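Local coordinates for protein mannan endo-1,6-alpha-mannosidase (Chaetomium thermophilum, PDB 6RY0) that probably cleaves alpha-1,6-mannosidic linkages as a family 76 enzyme and is thought to act as a transglycosidase that transfers GPI-anchored glycoproteins into the fungal cell wall, at residues I36-F50 against A389-L403. Sequence-based numbering, arbitrary orientation. Where two conformers were deposited one is given.
Sequences ILESARTLAYDMMLF and AGEAMSVLAAVSSLL
Met47, Leu396 and Val399 interlock as knobs-into-holes between helices 33-48 and 389-401. The two helices run antiparallel, with segment axes 9.0 Å apart at closest and 159° between directions. They are the first and last helices of the chain, brought side by side in the helical (alpha/alpha) barrel fold of family 76. No direct hydrogen bond links them. A water donates to both Leu43 O and Ala392 O, bridging the helix backbones.

Met47 sits among Ala389, Ala392, Met393 and Leu396. In one of its two conformers, its CG lies anti to the backbone N (chi1 174°) and the chain bends at chi2 (63°), which brings SD to 3.3 Å from Ala389 O. Leu396 reaches back with CD1 over the turn between Ala40 and Ala44, 3.7 Å from Ala40 O. Leu43 lies across Val395 and Val399, its CD1 3.7 Å from Val399 CG2. Near the other end, Ile36 CG2 fits against Leu403 CG, and Leu37 CD2 touches Leu403 CD1.

Phe50 closes the end nearer the calcium site. One ring face lies over the start of helix 389-401, and Ala389 CB makes a CH-pi contact 3.9 Å from the ring centroid. Replacing Phe50 by an alanine removes the ring, which is likely to leave a gap over Ala389 and beside Ala392 CB and to lose the CH-pi contact. Ala389 N is hydrogen-bonded to Tyr74 OH, next in sequence to the calcium ligand Asp73. The same Ala389 N sits over the Phe50 ring face, 3.5 Å from CE1.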
loop_
_atom_site.group_PDB
_atom_site.type_symbol
_atom_site.label_atom_id
_atom_site.label_comp_id
_atom_site.label_asym_id
_atom_site.label_seq_id
_atom_site.Cartn_x
_atom_site.Cartn_y
_atom_site.Cartn_z
ATOM N N ILE A 36 -23.245 0.725 5.534
ATOM C CA ILE A 36 -21.828 0.729 5.150
ATOM C C ILE A 36 -21.678 0.341 3.698
ATOM O O ILE A 36 -20.909 0.964 2.955
ATOM C CB ILE A 36 -21.017 -0.186 6.051
ATOM C CG1 ILE A 36 -21.005 0.340 7.496
ATOM C CG2 ILE A 36 -19.570 -0.313 5.553
ATOM C CD1 ILE A 36 -20.522 -0.687 8.520
ATOM N N LEU A 37 -22.387 -0.693 3.251
ATOM C CA LEU A 37 -22.320 -1.088 1.842
ATOM C C LEU A 37 -22.743 0.024 0.922
ATOM O O LEU A 37 -22.092 0.254 -0.096
ATOM C CB LEU A 37 -23.168 -2.331 1.586
ATOM C CG LEU A 37 -22.603 -3.647 2.103
ATOM C CD1 LEU A 37 -23.716 -4.706 2.155
ATOM C CD2 LEU A 37 -21.493 -4.112 1.196
ATOM N N GLU A 38 -23.831 0.714 1.267
ATOM C CA GLU A 38 -24.280 1.810 0.425
ATOM C C GLU A 38 -23.280 2.957 0.419
ATOM O O GLU A 38 -22.992 3.531 -0.636
ATOM C CB GLU A 38 -25.665 2.317 0.870
ATOM C CG GLU A 38 -26.147 3.547 0.092
ATOM C CD GLU A 38 -27.495 4.073 0.516
ATOM O OE1 GLU A 38 -28.388 3.220 0.776
ATOM O OE2 GLU A 38 -27.674 5.341 0.557
ATOM N N SER A 39 -22.786 3.340 1.595
ATOM C CA SER A 39 -21.788 4.399 1.654
ATOM C C SER A 39 -20.545 4.029 0.841
ATOM O O SER A 39 -20.025 4.841 0.081
ATOM C CB SER A 39 -21.430 4.696 3.091
ATOM O OG SER A 39 -22.529 5.312 3.738
ATOM N N ALA A 40 -20.071 2.798 1.002
ATOM C CA ALA A 40 -18.902 2.357 0.244
ATOM C C ALA A 40 -19.162 2.391 -1.254
ATOM O O ALA A 40 -18.275 2.777 -2.016
ATOM C CB ALA A 40 -18.490 0.955 0.695
ATOM N N ARG A 41 -20.356 2.003 -1.691
ATOM C CA ARG A 41 -20.635 2.034 -3.113
ATOM C C ARG A 41 -20.607 3.456 -3.652
ATOM O O ARG A 41 -20.077 3.705 -4.742
ATOM C CB ARG A 41 -21.982 1.357 -3.378
ATOM C CG ARG A 41 -22.210 1.050 -4.814
ATOM C CD ARG A 41 -23.517 0.361 -5.076
ATOM N NE ARG A 41 -24.586 1.322 -5.333
ATOM C CZ ARG A 41 -24.731 2.041 -6.453
ATOM N NH1 ARG A 41 -23.867 1.939 -7.484
ATOM N NH2 ARG A 41 -25.743 2.907 -6.550
ATOM N N THR A 42 -21.141 4.400 -2.893
ATOM C CA THR A 42 -21.114 5.790 -3.337
ATOM C C THR A 42 -19.714 6.361 -3.306
ATOM O O THR A 42 -19.310 7.092 -4.227
ATOM C CB THR A 42 -22.089 6.621 -2.471
ATOM O OG1 THR A 42 -23.391 6.030 -2.497
ATOM C CG2 THR A 42 -22.147 8.065 -2.918
ATOM N N LEU A 43 -18.939 5.998 -2.291
ATOM C CA LEU A 43 -17.544 6.423 -2.227
ATOM C C LEU A 43 -16.746 5.815 -3.386
ATOM O O LEU A 43 -15.829 6.462 -3.936
ATOM C CB LEU A 43 -16.933 6.015 -0.889
ATOM C CG LEU A 43 -17.414 6.853 0.295
ATOM C CD1 LEU A 43 -17.200 6.093 1.587
ATOM C CD2 LEU A 43 -16.720 8.181 0.318
ATOM N N ALA A 44 -17.059 4.587 -3.779
ATOM C CA ALA A 44 -16.387 3.951 -4.900
ATOM C C ALA A 44 -16.701 4.702 -6.196
ATOM O O ALA A 44 -15.843 4.842 -7.074
ATOM C CB ALA A 44 -16.756 2.472 -4.992
ATOM N N TYR A 45 -17.937 5.157 -6.342
ATOM C CA TYR A 45 -18.341 5.978 -7.485
ATOM C C TYR A 45 -17.566 7.294 -7.491
ATOM O O TYR A 45 -17.005 7.675 -8.515
ATOM C CB TYR A 45 -19.875 6.194 -7.404
ATOM C CG TYR A 45 -20.395 7.105 -8.483
ATOM C CD1 TYR A 45 -20.360 8.479 -8.343
ATOM C CD2 TYR A 45 -20.935 6.569 -9.666
ATOM C CE1 TYR A 45 -20.820 9.305 -9.412
ATOM C CE2 TYR A 45 -21.394 7.380 -10.695
ATOM C CZ TYR A 45 -21.292 8.715 -10.571
ATOM O OH TYR A 45 -21.697 9.548 -11.587
ATOM N N ASP A 46 -17.552 8.015 -6.373
ATOM C CA ASP A 46 -16.881 9.304 -6.347
ATOM C C ASP A 46 -15.394 9.182 -6.588
ATOM O O ASP A 46 -14.818 10.037 -7.254
ATOM C CB ASP A 46 -17.143 10.041 -5.041
ATOM C CG ASP A 46 -18.453 10.810 -5.042
ATOM O OD1 ASP A 46 -19.147 10.808 -6.085
ATOM O OD2 ASP A 46 -18.778 11.446 -3.991
ATOM N N MET A 47 -14.741 8.137 -6.099
ATOM C CA MET A 47 -13.325 7.961 -6.377
ATOM C C MET A 47 -13.114 7.676 -7.877
ATOM O O MET A 47 -12.179 8.177 -8.487
ATOM C CB MET A 47 -12.772 6.828 -5.505
ATOM C CG MET A 47 -11.339 6.413 -5.758
ATOM S SD MET A 47 -10.185 7.727 -5.434
ATOM C CE MET A 47 -8.795 7.284 -6.452
ATOM N N MET A 48 -13.996 6.889 -8.470
ATOM C CA MET A 48 -13.835 6.509 -9.864
ATOM C C MET A 48 -13.991 7.719 -10.779
ATOM O O MET A 48 -13.423 7.714 -11.864
ATOM C CB MET A 48 -14.803 5.386 -10.242
ATOM C CG MET A 48 -14.608 4.714 -11.596
ATOM S SD MET A 48 -12.973 3.928 -11.692
ATOM C CE MET A 48 -12.772 2.446 -10.787
ATOM N N LEU A 49 -14.710 8.766 -10.360
ATOM C CA LEU A 49 -14.833 9.967 -11.176
ATOM C C LEU A 49 -13.459 10.596 -11.470
ATOM O O LEU A 49 -13.297 11.297 -12.471
ATOM C CB LEU A 49 -15.722 11.015 -10.519
ATOM C CG LEU A 49 -17.194 10.638 -10.388
ATOM C CD1 LEU A 49 -17.909 11.733 -9.574
ATOM C CD2 LEU A 49 -17.855 10.469 -11.741
ATOM N N PHE A 50 -12.470 10.403 -10.587
ATOM C CA PHE A 50 -11.148 10.958 -10.844
ATOM C C PHE A 50 -10.415 10.239 -11.971
ATOM O O PHE A 50 -9.473 10.784 -12.543
ATOM C CB PHE A 50 -10.294 10.876 -9.576
ATOM C CG PHE A 50 -10.753 11.785 -8.474
ATOM C CD1 PHE A 50 -10.354 13.108 -8.424
ATOM C CD2 PHE A 50 -11.539 11.310 -7.460
ATOM C CE1 PHE A 50 -10.774 13.941 -7.404
ATOM C CE2 PHE A 50 -11.977 12.151 -6.447
ATOM C CZ PHE A 50 -11.597 13.468 -6.422
ATOM N N ALA A 389 -8.165 13.173 -5.155
ATOM C CA ALA A 389 -8.301 11.731 -5.351
ATOM C C ALA A 389 -7.753 10.926 -4.191
ATOM O O ALA A 389 -8.315 9.876 -3.865
ATOM C CB ALA A 389 -7.590 11.311 -6.641
ATOM N N GLY A 390 -6.679 11.372 -3.558
ATOM C CA GLY A 390 -6.133 10.596 -2.459
ATOM C C GLY A 390 -7.034 10.590 -1.250
ATOM O O GLY A 390 -7.179 9.557 -0.579
ATOM N N GLU A 391 -7.665 11.732 -0.976
ATOM C CA GLU A 391 -8.627 11.829 0.106
ATOM C C GLU A 391 -9.804 10.893 -0.141
ATOM O O GLU A 391 -10.272 10.191 0.758
ATOM C CB GLU A 391 -9.122 13.283 0.241
ATOM C CG GLU A 391 -8.053 14.304 0.642
ATOM C CD GLU A 391 -7.290 14.941 -0.493
ATOM O OE1 GLU A 391 -7.073 14.302 -1.552
ATOM O OE2 GLU A 391 -6.862 16.099 -0.278
ATOM N N ALA A 392 -10.301 10.895 -1.375
ATOM C CA ALA A 392 -11.398 10.018 -1.758
ATOM C C ALA A 392 -11.004 8.558 -1.614
ATOM O O ALA A 392 -11.782 7.722 -1.142
ATOM C CB ALA A 392 -11.834 10.341 -3.171
ATOM N N MET A 393 -9.780 8.231 -2.026
ATOM C CA MET A 393 -9.287 6.855 -1.929
ATOM C C MET A 393 -9.196 6.421 -0.460
ATOM O O MET A 393 -9.540 5.288 -0.109
ATOM C CB MET A 393 -7.910 6.767 -2.596
ATOM C CG MET A 393 -7.439 5.323 -2.847
ATOM S SD MET A 393 -5.728 5.158 -3.401
ATOM C CE MET A 393 -5.729 6.267 -4.791
ATOM N N SER A 394 -8.710 7.333 0.386
ATOM C CA SER A 394 -8.553 7.024 1.789
ATOM C C SER A 394 -9.875 6.804 2.496
ATOM O O SER A 394 -9.966 5.892 3.332
ATOM C CB SER A 394 -7.705 8.091 2.486
ATOM O OG SER A 394 -6.365 7.997 2.046
ATOM N N VAL A 395 -10.902 7.609 2.198
ATOM C CA VAL A 395 -12.189 7.372 2.826
ATOM C C VAL A 395 -12.817 6.077 2.299
ATOM O O VAL A 395 -13.386 5.308 3.070
ATOM C CB VAL A 395 -13.142 8.559 2.673
ATOM C CG1 VAL A 395 -14.471 8.258 3.359
ATOM C CG2 VAL A 395 -12.497 9.813 3.261
ATOM N N LEU A 396 -12.716 5.829 0.993
ATOM C CA LEU A 396 -13.192 4.569 0.436
ATOM C C LEU A 396 -12.566 3.372 1.166
ATOM O O LEU A 396 -13.256 2.416 1.539
ATOM C CB LEU A 396 -12.904 4.505 -1.054
ATOM C CG LEU A 396 -13.184 3.162 -1.751
ATOM C CD1 LEU A 396 -14.634 2.784 -1.646
ATOM C CD2 LEU A 396 -12.760 3.254 -3.206
ATOM N N ALA A 397 -11.252 3.426 1.363
ATOM C CA ALA A 397 -10.537 2.369 2.056
ATOM C C ALA A 397 -11.031 2.191 3.490
ATOM O O ALA A 397 -11.277 1.075 3.946
ATOM C CB ALA A 397 -9.044 2.709 2.053
ATOM N N ALA A 398 -11.181 3.296 4.208
ATOM C CA ALA A 398 -11.592 3.226 5.609
ATOM C C ALA A 398 -12.997 2.670 5.751
ATOM O O ALA A 398 -13.263 1.848 6.629
ATOM C CB ALA A 398 -11.487 4.603 6.267
ATOM N N VAL A 399 -13.920 3.130 4.916
ATOM C CA VAL A 399 -15.299 2.687 5.040
ATOM C C VAL A 399 -15.444 1.239 4.596
ATOM O O VAL A 399 -16.088 0.432 5.269
ATOM C CB VAL A 399 -16.247 3.650 4.292
ATOM C CG1 VAL A 399 -17.666 3.087 4.244
ATOM C CG2 VAL A 399 -16.229 5.012 4.957
ATOM N N SER A 400 -14.840 0.872 3.461
ATOM C CA SER A 400 -14.932 -0.516 3.018
ATOM C C SER A 400 -14.382 -1.465 4.062
ATOM O O SER A 400 -14.919 -2.550 4.314
ATOM C CB SER A 400 -14.185 -0.745 1.695
ATOM O OG SER A 400 -14.680 0.079 0.677
ATOM N N SER A 401 -13.274 -1.081 4.688
ATOM C CA SER A 401 -12.629 -1.963 5.634
ATOM C C SER A 401 -13.439 -2.145 6.921
ATOM O O SER A 401 -13.171 -3.092 7.671
ATOM C CB SER A 401 -11.209 -1.486 5.917
ATOM O OG SER A 401 -10.412 -1.670 4.758
ATOM N N LEU A 402 -14.481 -1.324 7.150
ATOM C CA LEU A 402 -15.411 -1.604 8.236
ATOM C C LEU A 402 -16.110 -2.950 8.059
ATOM O O LEU A 402 -16.678 -3.450 9.013
ATOM C CB LEU A 402 -16.477 -0.506 8.345
ATOM C CG LEU A 402 -15.961 0.862 8.775
ATOM C CD1 LEU A 402 -17.095 1.849 8.705
ATOM C CD2 LEU A 402 -15.331 0.840 10.176
ATOM N N LEU A 403 -16.080 -3.518 6.857
ATOM C CA LEU A 403 -16.694 -4.791 6.591
ATOM C C LEU A 403 -15.759 -5.979 6.783
ATOM O O LEU A 403 -16.116 -7.103 6.440
ATOM C CB LEU A 403 -17.295 -4.804 5.182
ATOM C CG LEU A 403 -18.353 -3.713 4.932
ATOM C CD1 LEU A 403 -18.616 -3.574 3.425
ATOM C CD2 LEU A 403 -19.623 -4.001 5.703
HETATM O O HOH W 1 -14.342 8.237 -2.303
#